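PDB 5DWM: phosphinothricin N-acetyltransferase from Brucella ovis, which probably transfers an acetyl group from acetyl-CoA to an amine acceptor, as acyltransferases of the GNAT family generally do. Local coordinates for residues T22-Y27 against D46-R51; P61-E66 against R111-R116; R116-G121 against P172-R177; T148-I153 against L168-L173. All coordinates share one frame; numbering follows the deposited sequence.

Contact 1: T22-Y27 against D46-R51; sequences TITAIY and DEMAKR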
loop_
_atom_site.group_PDB
_atom_site.type_symbol
_atom_site.label_atom_id
_atom_site.label_comp_id
_atom_site.label_asym_id
_atom_site.label_seq_id
_atom_site.Cartn_x
_atom_site.Cartn_y
_atom_site.Cartn_z
ATOM N N THR A 22 1.260 26.288 -8.413
ATOM C CA THR A 22 2.038 25.617 -9.451
ATOM C C THR A 22 2.070 24.107 -9.237
ATOM O O THR A 22 1.979 23.334 -10.200
ATOM C CB THR A 22 3.449 26.202 -9.508
ATOM O OG1 THR A 22 3.367 27.606 -9.759
ATOM C CG2 THR A 22 4.254 25.553 -10.624
ATOM N N ILE A 23 2.202 23.662 -7.983
ATOM C CA ILE A 23 2.182 22.230 -7.705
ATOM C C ILE A 23 0.886 21.603 -8.204
ATOM O O ILE A 23 0.895 20.528 -8.823
ATOM C CB ILE A 23 2.418 21.977 -6.205
ATOM C CG1 ILE A 23 3.910 22.130 -5.888
ATOM C CG2 ILE A 23 1.897 20.601 -5.807
ATOM C CD1 ILE A 23 4.210 22.282 -4.437
ATOM N N THR A 24 -0.245 22.270 -7.948
ATOM C CA THR A 24 -1.529 21.794 -8.456
ATOM C C THR A 24 -1.547 21.743 -9.980
ATOM O O THR A 24 -2.069 20.791 -10.567
ATOM C CB THR A 24 -2.652 22.675 -7.911
ATOM O OG1 THR A 24 -2.604 22.663 -6.475
ATOM C CG2 THR A 24 -4.016 22.164 -8.372
ATOM N N ALA A 25 -0.986 22.758 -10.642
ATOM C CA ALA A 25 -0.924 22.734 -12.103
ATOM C C ALA A 25 -0.073 21.573 -12.619
ATOM O O ALA A 25 -0.445 20.902 -13.592
ATOM C CB ALA A 25 -0.404 24.074 -12.639
ATOM N N ILE A 26 1.069 21.316 -11.978
ATOM C CA ILE A 26 1.929 20.203 -12.382
ATOM C C ILE A 26 1.195 18.880 -12.204
ATOM O O ILE A 26 1.176 18.029 -13.099
ATOM C CB ILE A 26 3.240 20.231 -11.580
ATOM C CG1 ILE A 26 4.068 21.457 -11.981
ATOM C CG2 ILE A 26 4.040 18.946 -11.785
ATOM C CD1 ILE A 26 5.303 21.672 -11.128
ATOM N N TYR A 27 0.583 18.687 -11.037
ATOM C CA TYR A 27 -0.116 17.430 -10.786
ATOM C C TYR A 27 -1.325 17.274 -11.707
ATOM O O TYR A 27 -1.625 16.154 -12.150
ATOM C CB TYR A 27 -0.504 17.321 -9.305
ATOM C CG TYR A 27 -1.024 15.949 -8.930
ATOM C CD1 TYR A 27 -0.240 14.815 -9.114
ATOM C CD2 TYR A 27 -2.303 15.786 -8.418
ATOM C CE1 TYR A 27 -0.718 13.550 -8.801
ATOM C CE2 TYR A 27 -2.796 14.517 -8.097
ATOM C CZ TYR A 27 -1.988 13.411 -8.299
ATOM O OH TYR A 27 -2.437 12.155 -7.989
ATOM N N ASP A 46 -7.403 23.629 -3.315
ATOM C CA ASP A 46 -7.843 23.480 -1.930
ATOM C C ASP A 46 -7.489 22.102 -1.402
ATOM O O ASP A 46 -6.967 21.962 -0.289
ATOM C CB ASP A 46 -9.353 23.702 -1.841
ATOM C CG ASP A 46 -9.805 24.965 -2.561
ATOM O OD1 ASP A 46 -10.196 25.944 -1.881
ATOM O OD2 ASP A 46 -9.770 24.975 -3.808
ATOM N N GLU A 47 -7.777 21.068 -2.197
ATOM C CA GLU A 47 -7.480 19.696 -1.800
ATOM C C GLU A 47 -5.975 19.443 -1.726
ATOM O O GLU A 47 -5.497 18.787 -0.790
ATOM C CB GLU A 47 -8.175 18.728 -2.770
ATOM C CG GLU A 47 -7.782 17.266 -2.626
ATOM C CD GLU A 47 -8.169 16.647 -1.295
ATOM O OE1 GLU A 47 -9.055 17.187 -0.594
ATOM O OE2 GLU A 47 -7.573 15.605 -0.958
ATOM N N MET A 48 -5.206 19.983 -2.681
ATOM C CA MET A 48 -3.757 19.805 -2.626
ATOM C C MET A 48 -3.170 20.463 -1.384
ATOM O O MET A 48 -2.315 19.878 -0.713
ATOM C CB MET A 48 -3.084 20.328 -3.899
ATOM C CG MET A 48 -3.463 19.525 -5.153
ATOM S SD MET A 48 -2.875 17.810 -5.110
ATOM C CE MET A 48 -1.104 18.041 -5.369
ATOM N N ALA A 49 -3.650 21.659 -1.036
ATOM C CA ALA A 49 -3.158 22.315 0.175
ATOM C C ALA A 49 -3.453 21.477 1.413
ATOM O O ALA A 49 -2.623 21.386 2.325
ATOM C CB ALA A 49 -3.791 23.699 0.311
ATOM N N LYS A 50 -4.641 20.869 1.470
ATOM C CA LYS A 50 -4.982 20.007 2.597
ATOM C C LYS A 50 -4.058 18.799 2.663
ATOM O O LYS A 50 -3.591 18.425 3.749
ATOM C CB LYS A 50 -6.443 19.561 2.490
ATOM N N ARG A 51 -3.786 18.170 1.511
ATOM C CA ARG A 51 -2.921 16.991 1.496
ATOM C C ARG A 51 -1.521 17.336 1.980
ATOM O O ARG A 51 -0.935 16.615 2.800
ATOM C CB ARG A 51 -2.841 16.417 0.083
ATOM C CG ARG A 51 -4.129 15.786 -0.416
ATOM C CD ARG A 51 -3.962 15.258 -1.839
ATOM N NE ARG A 51 -5.234 14.753 -2.353
ATOM C CZ ARG A 51 -5.388 14.167 -3.537
ATOM N NH1 ARG A 51 -4.349 13.998 -4.348
ATOM N NH2 ARG A 51 -6.586 13.753 -3.912
#

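Contact 2: P61-E66 against R111-R116; sequences PILVAE and RELIAR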
loop_
_atom_site.group_PDB
_atom_site.type_symbol
_atom_site.label_atom_id
_atom_site.label_comp_id
_atom_site.label_asym_id
_atom_site.label_seq_id
_atom_site.Cartn_x
_atom_site.Cartn_y
_atom_site.Cartn_z
ATOM N N PRO A 61 9.253 15.658 4.840
ATOM C CA PRO A 61 9.773 16.739 4.000
ATOM C C PRO A 61 8.990 16.864 2.705
ATOM O O PRO A 61 8.517 15.879 2.131
ATOM C CB PRO A 61 11.207 16.287 3.703
ATOM C CG PRO A 61 11.145 14.811 3.762
ATOM C CD PRO A 61 10.159 14.495 4.869
ATOM N N ILE A 62 8.863 18.109 2.252
ATOM C CA ILE A 62 8.206 18.447 0.996
ATOM C C ILE A 62 9.119 19.429 0.288
ATOM O O ILE A 62 9.424 20.495 0.836
ATOM C CB ILE A 62 6.819 19.082 1.207
ATOM C CG1 ILE A 62 5.945 18.230 2.132
ATOM C CG2 ILE A 62 6.131 19.274 -0.127
ATOM C CD1 ILE A 62 4.658 18.930 2.547
ATOM N N LEU A 63 9.551 19.073 -0.918
ATOM C CA LEU A 63 10.585 19.803 -1.629
ATOM C C LEU A 63 10.081 20.274 -2.985
ATOM O O LEU A 63 9.234 19.634 -3.613
ATOM C CB LEU A 63 11.800 18.909 -1.850
ATOM C CG LEU A 63 12.419 18.296 -0.600
ATOM C CD1 LEU A 63 13.530 17.353 -1.022
ATOM C CD2 LEU A 63 12.948 19.387 0.328
ATOM N N VAL A 64 10.629 21.398 -3.437
ATOM C CA VAL A 64 10.355 21.908 -4.772
ATOM C C VAL A 64 11.667 22.221 -5.473
ATOM O O VAL A 64 12.675 22.539 -4.836
ATOM C CB VAL A 64 9.425 23.144 -4.773
ATOM C CG1 VAL A 64 8.074 22.790 -4.159
ATOM C CG2 VAL A 64 10.071 24.321 -4.057
ATOM N N ALA A 65 11.645 22.129 -6.800
ATOM C CA ALA A 65 12.754 22.556 -7.641
ATOM C C ALA A 65 12.337 23.845 -8.328
ATOM O O ALA A 65 11.273 23.897 -8.952
ATOM C CB ALA A 65 13.072 21.496 -8.693
ATOM N N GLU A 66 13.164 24.879 -8.210
ATOM C CA GLU A 66 12.849 26.195 -8.748
ATOM C C GLU A 66 13.966 26.654 -9.671
ATOM O O GLU A 66 15.147 26.535 -9.331
ATOM C CB GLU A 66 12.665 27.222 -7.623
ATOM C CG GLU A 66 12.428 28.637 -8.124
ATOM C CD GLU A 66 12.318 29.645 -7.001
ATOM O OE1 GLU A 66 11.998 29.241 -5.864
ATOM O OE2 GLU A 66 12.560 30.845 -7.254
ATOM N N ARG A 111 17.531 12.997 -4.893
ATOM C CA ARG A 111 18.748 12.989 -4.089
ATOM C C ARG A 111 18.542 13.743 -2.781
ATOM O O ARG A 111 18.925 13.259 -1.707
ATOM C CB ARG A 111 19.921 13.567 -4.881
ATOM C CG ARG A 111 21.180 13.688 -4.051
ATOM C CD ARG A 111 22.421 13.830 -4.913
ATOM N NE ARG A 111 22.643 12.644 -5.734
ATOM C CZ ARG A 111 22.607 12.636 -7.061
ATOM N NH1 ARG A 111 22.369 13.760 -7.727
ATOM N NH2 ARG A 111 22.821 11.507 -7.725
ATOM N N GLU A 112 17.916 14.921 -2.843
ATOM C CA GLU A 112 17.719 15.694 -1.620
ATOM C C GLU A 112 16.665 15.052 -0.723
ATOM O O GLU A 112 16.802 15.061 0.508
ATOM C CB GLU A 112 17.387 17.151 -1.952
ATOM C CG GLU A 112 17.241 18.069 -0.737
ATOM C CD GLU A 112 18.502 18.168 0.110
ATOM O OE1 GLU A 112 18.389 18.499 1.313
ATOM O OE2 GLU A 112 19.603 17.912 -0.422
ATOM N N LEU A 113 15.615 14.468 -1.319
ATOM C CA LEU A 113 14.609 13.774 -0.520
ATOM C C LEU A 113 15.225 12.598 0.231
ATOM O O LEU A 113 14.938 12.392 1.418
ATOM C CB LEU A 113 13.466 13.301 -1.416
ATOM C CG LEU A 113 12.234 12.806 -0.664
ATOM C CD1 LEU A 113 11.474 13.962 -0.047
ATOM C CD2 LEU A 113 11.326 12.010 -1.583
ATOM N N ILE A 114 16.085 11.824 -0.447
ATOM C CA ILE A 114 16.803 10.732 0.209
ATOM C C ILE A 114 17.596 11.254 1.398
ATOM O O ILE A 114 17.590 10.653 2.480
ATOM C CB ILE A 114 17.708 9.996 -0.802
ATOM C CG1 ILE A 114 16.872 9.236 -1.837
ATOM C CG2 ILE A 114 18.684 9.063 -0.086
ATOM C CD1 ILE A 114 17.699 8.730 -3.017
ATOM N N ALA A 115 18.294 12.380 1.215
ATOM C CA ALA A 115 19.061 12.966 2.314
ATOM C C ALA A 115 18.164 13.346 3.489
ATOM O O ALA A 115 18.497 13.067 4.645
ATOM C CB ALA A 115 19.871 14.177 1.830
ATOM N N ARG A 116 17.017 13.979 3.217
ATOM C CA ARG A 116 16.146 14.409 4.305
ATOM C C ARG A 116 15.520 13.215 5.020
ATOM O O ARG A 116 15.431 13.203 6.255
ATOM C CB ARG A 116 15.078 15.365 3.769
ATOM C CG ARG A 116 15.628 16.695 3.239
ATOM C CD ARG A 116 16.049 17.614 4.375
ATOM N NE ARG A 116 14.927 17.942 5.248
ATOM C CZ ARG A 116 14.092 18.957 5.050
ATOM N NH1 ARG A 116 14.257 19.760 4.008
ATOM N NH2 ARG A 116 13.097 19.174 5.899
#

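Contact 3: R116-G121 against P172-R177; sequences RISALG and PLNGGR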
loop_
_atom_site.group_PDB
_atom_site.type_symbol
_atom_site.label_atom_id
_atom_site.label_comp_id
_atom_site.label_asym_id
_atom_site.label_seq_id
_atom_site.Cartn_x
_atom_site.Cartn_y
_atom_site.Cartn_z
ATOM N N ARG A 116 17.017 13.979 3.217
ATOM C CA ARG A 116 16.146 14.409 4.305
ATOM C C ARG A 116 15.520 13.215 5.020
ATOM O O ARG A 116 15.431 13.203 6.255
ATOM C CB ARG A 116 15.078 15.365 3.769
ATOM C CG ARG A 116 15.628 16.695 3.239
ATOM C CD ARG A 116 16.049 17.614 4.375
ATOM N NE ARG A 116 14.927 17.942 5.248
ATOM C CZ ARG A 116 14.092 18.957 5.050
ATOM N NH1 ARG A 116 14.257 19.760 4.008
ATOM N NH2 ARG A 116 13.097 19.174 5.899
ATOM N N ILE A 117 15.083 12.203 4.266
ATOM C CA ILE A 117 14.481 11.016 4.868
ATOM C C ILE A 117 15.507 10.233 5.676
ATOM O O ILE A 117 15.197 9.691 6.749
ATOM C CB ILE A 117 13.824 10.159 3.771
ATOM C CG1 ILE A 117 12.516 10.815 3.344
ATOM C CG2 ILE A 117 13.579 8.729 4.267
ATOM C CD1 ILE A 117 11.519 10.930 4.490
ATOM N N SER A 118 16.742 10.146 5.168
ATOM C CA SER A 118 17.800 9.482 5.916
ATOM C C SER A 118 18.064 10.201 7.231
ATOM O O SER A 118 18.223 9.559 8.279
ATOM C CB SER A 118 19.066 9.413 5.062
ATOM O OG SER A 118 20.077 8.641 5.683
ATOM N N ALA A 119 18.092 11.537 7.198
ATOM C CA ALA A 119 18.368 12.295 8.414
ATOM C C ALA A 119 17.287 12.086 9.466
ATOM O O ALA A 119 17.556 12.228 10.664
ATOM C CB ALA A 119 18.551 13.780 8.090
ATOM N N LEU A 120 16.071 11.735 9.045
ATOM C CA LEU A 120 14.981 11.476 9.976
ATOM C C LEU A 120 15.025 10.076 10.586
ATOM O O LEU A 120 14.258 9.803 11.516
ATOM C CB LEU A 120 13.630 11.731 9.295
ATOM C CG LEU A 120 13.304 13.192 8.968
ATOM C CD1 LEU A 120 12.065 13.307 8.088
ATOM C CD2 LEU A 120 13.138 14.030 10.236
ATOM N N GLY A 121 15.896 9.194 10.102
ATOM C CA GLY A 121 16.088 7.895 10.717
ATOM C C GLY A 121 15.337 6.743 10.083
ATOM O O GLY A 121 15.314 5.646 10.661
ATOM N N PRO A 172 17.598 1.010 0.726
ATOM C CA PRO A 172 17.870 0.964 2.163
ATOM C C PRO A 172 18.563 2.236 2.615
ATOM O O PRO A 172 19.323 2.859 1.869
ATOM C CB PRO A 172 18.812 -0.238 2.295
ATOM C CG PRO A 172 19.576 -0.231 0.985
ATOM C CD PRO A 172 18.589 0.251 -0.061
ATOM N N LEU A 173 18.290 2.625 3.860
ATOM C CA LEU A 173 18.919 3.801 4.449
ATOM C C LEU A 173 19.347 3.478 5.871
ATOM O O LEU A 173 18.724 2.657 6.543
ATOM C CB LEU A 173 17.942 4.977 4.478
ATOM C CG LEU A 173 17.478 5.436 3.094
ATOM C CD1 LEU A 173 16.437 6.511 3.248
ATOM C CD2 LEU A 173 18.667 5.932 2.276
ATOM N N ASN A 174 20.432 4.115 6.323
ATOM C CA ASN A 174 20.885 3.995 7.711
ATOM C C ASN A 174 21.144 2.541 8.108
ATOM O O ASN A 174 20.966 2.160 9.270
ATOM C CB ASN A 174 19.890 4.637 8.686
ATOM C CG ASN A 174 19.830 6.139 8.560
ATOM O OD1 ASN A 174 20.835 6.834 8.745
ATOM N ND2 ASN A 174 18.645 6.657 8.240
ATOM N N GLY A 175 21.541 1.711 7.150
ATOM C CA GLY A 175 21.815 0.317 7.411
ATOM C C GLY A 175 20.691 -0.639 7.069
ATOM O O GLY A 175 20.884 -1.855 7.187
ATOM N N GLY A 176 19.525 -0.135 6.670
ATOM C CA GLY A 176 18.458 -1.016 6.222
ATOM C C GLY A 176 17.978 -1.912 7.348
ATOM O O GLY A 176 17.646 -1.449 8.447
ATOM N N ARG A 177 17.939 -3.217 7.079
ATOM C CA ARG A 177 17.581 -4.207 8.086
ATOM C C ARG A 177 18.795 -4.950 8.636
ATOM O O ARG A 177 18.643 -6.027 9.222
ATOM C CB ARG A 177 16.504 -5.170 7.564
ATOM C CG ARG A 177 16.807 -5.875 6.238
ATOM C CD ARG A 177 15.935 -7.130 6.093
ATOM N NE ARG A 177 16.309 -8.138 7.087
ATOM C CZ ARG A 177 15.519 -9.123 7.506
ATOM N NH1 ARG A 177 14.280 -9.248 7.030
ATOM N NH2 ARG A 177 15.964 -9.981 8.416
HETATM O O HOH W 1 21.843 6.156 4.705
#

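Contact 4: T148-I153 against L168-L173; sequences THCGRI and LMQLPL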
loop_
_atom_site.group_PDB
_atom_site.type_symbol
_atom_site.label_atom_id
_atom_site.label_comp_id
_atom_site.label_asym_id
_atom_site.label_seq_id
_atom_site.Cartn_x
_atom_site.Cartn_y
_atom_site.Cartn_z
ATOM N N THR A 148 16.390 -0.674 -5.862
ATOM C CA THR A 148 16.344 -1.998 -6.460
ATOM C C THR A 148 14.898 -2.434 -6.649
ATOM O O THR A 148 14.011 -2.050 -5.885
ATOM C CB THR A 148 17.098 -3.026 -5.608
ATOM O OG1 THR A 148 16.497 -3.110 -4.315
ATOM C CG2 THR A 148 18.546 -2.605 -5.432
ATOM N N HIS A 149 14.665 -3.224 -7.689
ATOM C CA HIS A 149 13.323 -3.713 -7.963
ATOM C C HIS A 149 12.884 -4.695 -6.891
ATOM O O HIS A 149 13.617 -5.626 -6.550
ATOM C CB HIS A 149 13.308 -4.385 -9.330
ATOM C CG HIS A 149 13.330 -3.412 -10.460
ATOM N ND1 HIS A 149 12.184 -2.828 -10.949
ATOM C CD2 HIS A 149 14.358 -2.886 -11.170
ATOM C CE1 HIS A 149 12.502 -1.996 -11.927
ATOM N NE2 HIS A 149 13.815 -2.017 -12.084
ATOM N N CYS A 150 11.679 -4.493 -6.354
ATOM C CA CYS A 150 11.191 -5.373 -5.307
ATOM C C CYS A 150 9.753 -5.823 -5.529
ATOM O O CYS A 150 9.139 -6.349 -4.596
ATOM C CB CYS A 150 11.378 -4.757 -3.907
ATOM S SG CYS A 150 10.446 -3.247 -3.580
ATOM N N GLY A 151 9.197 -5.642 -6.719
ATOM C CA GLY A 151 7.902 -6.232 -7.001
ATOM C C GLY A 151 7.219 -5.581 -8.179
ATOM O O GLY A 151 7.612 -4.519 -8.660
ATOM N N ARG A 152 6.159 -6.246 -8.635
ATOM C CA ARG A 152 5.344 -5.733 -9.732
ATOM C C ARG A 152 3.951 -6.316 -9.560
ATOM O O ARG A 152 3.765 -7.532 -9.710
ATOM C CB ARG A 152 5.932 -6.121 -11.085
ATOM C CG ARG A 152 5.176 -5.530 -12.262
ATOM C CD ARG A 152 6.039 -5.562 -13.519
ATOM N NE ARG A 152 5.328 -5.096 -14.707
ATOM C CZ ARG A 152 5.908 -4.475 -15.731
ATOM N NH1 ARG A 152 7.213 -4.226 -15.718
ATOM N NH2 ARG A 152 5.181 -4.093 -16.770
ATOM N N ILE A 153 2.983 -5.466 -9.227
ATOM C CA ILE A 153 1.592 -5.897 -9.106
ATOM C C ILE A 153 0.969 -5.690 -10.479
ATOM O O ILE A 153 0.739 -4.554 -10.900
ATOM C CB ILE A 153 0.820 -5.118 -8.032
ATOM C CG1 ILE A 153 1.540 -5.141 -6.686
ATOM C CG2 ILE A 153 -0.610 -5.664 -7.908
ATOM C CD1 ILE A 153 0.910 -4.182 -5.666
ATOM N N LEU A 168 7.275 -1.787 -7.948
ATOM C CA LEU A 168 7.770 -1.430 -6.623
ATOM C C LEU A 168 9.293 -1.474 -6.602
ATOM O O LEU A 168 9.902 -2.415 -7.126
ATOM C CB LEU A 168 7.231 -2.394 -5.563
ATOM C CG LEU A 168 5.713 -2.537 -5.546
ATOM C CD1 LEU A 168 5.372 -3.755 -4.752
ATOM C CD2 LEU A 168 5.085 -1.317 -4.926
ATOM N N MET A 169 9.909 -0.450 -5.993
ATOM C CA MET A 169 11.359 -0.380 -5.843
ATOM C C MET A 169 11.692 0.136 -4.449
ATOM O O MET A 169 10.915 0.883 -3.850
ATOM C CB MET A 169 11.988 0.544 -6.896
ATOM C CG MET A 169 11.527 0.247 -8.321
ATOM S SD MET A 169 12.407 1.202 -9.567
ATOM C CE MET A 169 14.049 0.491 -9.430
ATOM N N GLN A 170 12.864 -0.234 -3.936
ATOM C CA GLN A 170 13.219 0.211 -2.593
ATOM C C GLN A 170 14.703 0.534 -2.481
ATOM O O GLN A 170 15.539 0.024 -3.228
ATOM C CB GLN A 170 12.779 -0.770 -1.488
ATOM C CG GLN A 170 13.544 -2.080 -1.475
ATOM C CD GLN A 170 13.064 -3.040 -0.394
ATOM O OE1 GLN A 170 12.736 -4.186 -0.684
ATOM N NE2 GLN A 170 13.045 -2.580 0.861
ATOM N N LEU A 171 15.011 1.381 -1.503
ATOM C CA LEU A 171 16.372 1.833 -1.237
ATOM C C LEU A 171 16.586 1.734 0.264
ATOM O O LEU A 171 15.832 2.362 1.037
ATOM C CB LEU A 171 16.530 3.285 -1.685
ATOM C CG LEU A 171 17.890 3.930 -1.426
ATOM C CD1 LEU A 171 18.949 3.418 -2.403
ATOM C CD2 LEU A 171 17.768 5.441 -1.509
ATOM N N PRO A 172 17.598 1.010 0.726
ATOM C CA PRO A 172 17.870 0.964 2.163
ATOM C C PRO A 172 18.563 2.236 2.615
ATOM O O PRO A 172 19.323 2.859 1.869
ATOM C CB PRO A 172 18.812 -0.238 2.295
ATOM C CG PRO A 172 19.576 -0.231 0.985
ATOM C CD PRO A 172 18.589 0.251 -0.061
ATOM N N LEU A 173 18.290 2.625 3.860
ATOM C CA LEU A 173 18.919 3.801 4.449
ATOM C C LEU A 173 19.347 3.478 5.871
ATOM O O LEU A 173 18.724 2.657 6.543
ATOM C CB LEU A 173 17.942 4.977 4.478
ATOM C CG LEU A 173 17.478 5.436 3.094
ATOM C CD1 LEU A 173 16.437 6.511 3.248
ATOM C CD2 LEU A 173 18.667 5.932 2.276
#

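Contact 1: T22-Y27 against D46-R51
Y27 and R51, which approach each other from two helices, share one carboxylate oxygen: OE1 of E39, in the connection between those helices, is hydrogen-bonded to Y27 OH and salt-bridged to R51 NH1. The guanidinium finds a second acid on its own helix, where R51 NE donates to E47 OE2 at 2.9 Å (N-H...O 161°); the oxygen lies near the guanidinium plane and uses its anti lone pair. The two carboxylates help fix the group's rotation and probably offset its charge and that of the nearby R83 of the second subunit. Held in this way, R51 NH1 comes within 4.1 Å of Y27 CE2, the two planes steeply inclined to each other.

Most of the packing falls to M48. A bend at chi3 (-73°) directs its CE into the angle between I23 and Y27, 4.0 Å from I23 CG2. M48 SD sits 3.9 Å from Y27 CD2 and 4.9 Å from the ring centroid, an oblique Met-aromatic contact. Nearer the backbone, T24 OG1 lies 3.5 Å from M48 CB while hydrogen-bonding to I20 O. The ring of Y27 also meets Y95 edge-to-face.

With the short axes 9.8 Å apart and inclined at 106°, M48 contributes the largest share of the crossing between helices 20-33 and 45-58, the two helices that link the first and second strands of the GNAT fold.

Contact 2: P61-E66 against R111-R116
L113 has CG anti to the backbone N (chi1 -169°), and CD1 beyond it meets P61. The R116 chain is bent rather than extended: in the conformer described here chi2 at -74° sets CD to one side, a further bend at chi3 (-61°) turns NE, and the guanidinium ends with one face against P61 CB, which lies toward the rim of the group.

L63 comes from the strand. Its CD1 presses against the helix backbone, 3.6 Å from L113 N, and also touches the aliphatic part of E112, with CG of that residue 3.8 Å from L63 CD1. The other branch, CD2, lies 3.9 Å from R116 NH1, which forms a salt bridge with D14 on the neighbouring strand 11-14.

Strand 62-67 is here covered by helix 105-119, the GNAT helix whose first turn includes the acetyl-CoA-binding residues G106 and K107. The short axes are 9.4 Å apart and run nearly antiparallel, at 157°. L113 lies in the layer between helix and sheet, its side chain about 5 Å from that of I94, another acetyl-CoA-binding residue.

P61, just ahead of the strand, packs near R116 as well as L113. Its CG meets L113 CD1 at 3.9 Å, the two side chains crossing at about a right angle, and R116 CB at 4.0 Å. I62 points to the other side of the sheet, where it packs on F52 and F55 of helix 45-58.

Contact 3: R116-G121 against P172-R177
A Schellman motif ends helix 105-119, with G121 at positive phi, and the type I' turn from L173 to G176 docks beside it through N174 and S118. The central atom is S118 O. It accepts a hydrogen bond from G121 N at 3.0 Å, one of the bonds of the helix end, and another from N174 ND2 at 2.9 Å. The second bond is nearly straight (170°), reaches the oxygen in the carbonyl plane on a lone pair, and leaves almost in the plane of the N174 amide. N174 CG stands anti to its carbonyl carbon (chi1 -68°), facing the helix end. The same ND2 hydrogen-bonds to F122 O, just past the glycine, and lies 3.8 Å from G121 CA.

In the conformer of S118 described here, a water adds a looser bridge: it accepts a hydrogen bond from N174 N at 3.0 Å and is hydrogen-bonded to S118 OG at 3.2 Å. Beside these polar bonds, L173 points toward the helix and sets CD1 3.8 Å from I117 CG2, the side chains crossing at about a right angle. The turn itself is closed by G176 N on L173 O at 2.9 Å. Farther on, R177 forms a salt bridge with D165 of the second subunit.

One amide nitrogen thus hydrogen-bonds to two carbonyls, S118 O and F122 O, from residues before and after the glycine, probably using both of its hydrogens and fixing the orientation of the N174 side chain.

Contact 4: T148-I153 against L168-L173
C150 N donates to L168 O at 2.8 Å and 173°, while L168 N donates to G151 O, also at 2.8 Å and nearly straight. Two residues of one strand thus face a single residue of the other, a classic beta bulge in the antiparallel hairpin of strands 148-159 and 162-172. In both bonds the donor stands above the carbonyl plane. Regular pairing resumes at T148 and Q170, a hydrogen-bonded pair in which T148 N reaches Q170 O at 2.9 Å and Q170 N returns the bond to T148 O. Between these lies the non-hydrogen-bonded pair H149 and M169, with M169 CA only 3.1 Å from T148 O in a CA-H...O contact.

At the bulge G151 has phi 161°, where a CB would be tight against L168 CD1. C150 SG sits between its own backbone N and carbonyl carbon (chi1 64°) and packs on L168, 3.9 Å from CB. On the same side, Q170 OE1 lies 3.5 Å from C150 CB and accepts a hydrogen bond from E154 N of the second subunit; L168 there meets its own counterpart, so this end of the hairpin is part of the dimer interface.

The other face carries H149 and M169, side by side and pointing the same way. A hydrogen bond between H149 NE2 and E143 OE2 holds the imidazole, and M169 CE lies over the centre of its face in a CH-pi contact, 3.7 Å from the centroid.

How the contacts relate
Along the chain contact 1 closes before contact 2 opens and contact 2 before contact 3; contacts 3 and 4 end on the same stretch, sharing P172 and L173. Contacts 1 and 2, centres about 17 Å apart, touch where I23 packs on V64. Contacts 2 and 3, about 14 Å apart, overlap at R116 in sequence, and P61 packs on I117 and L120. Contact 1 packs against strand 70-79 of the GNAT sheet; contact 4, about 27 Å away, is the strand pair at one edge. Helix 105-119, whose first turn bears acetyl-CoA-binding residues, joins strand 62-67 to the hairpin through I114. Contacts 3 and 4 touch the second subunit, and R51 of contact 1 comes near it.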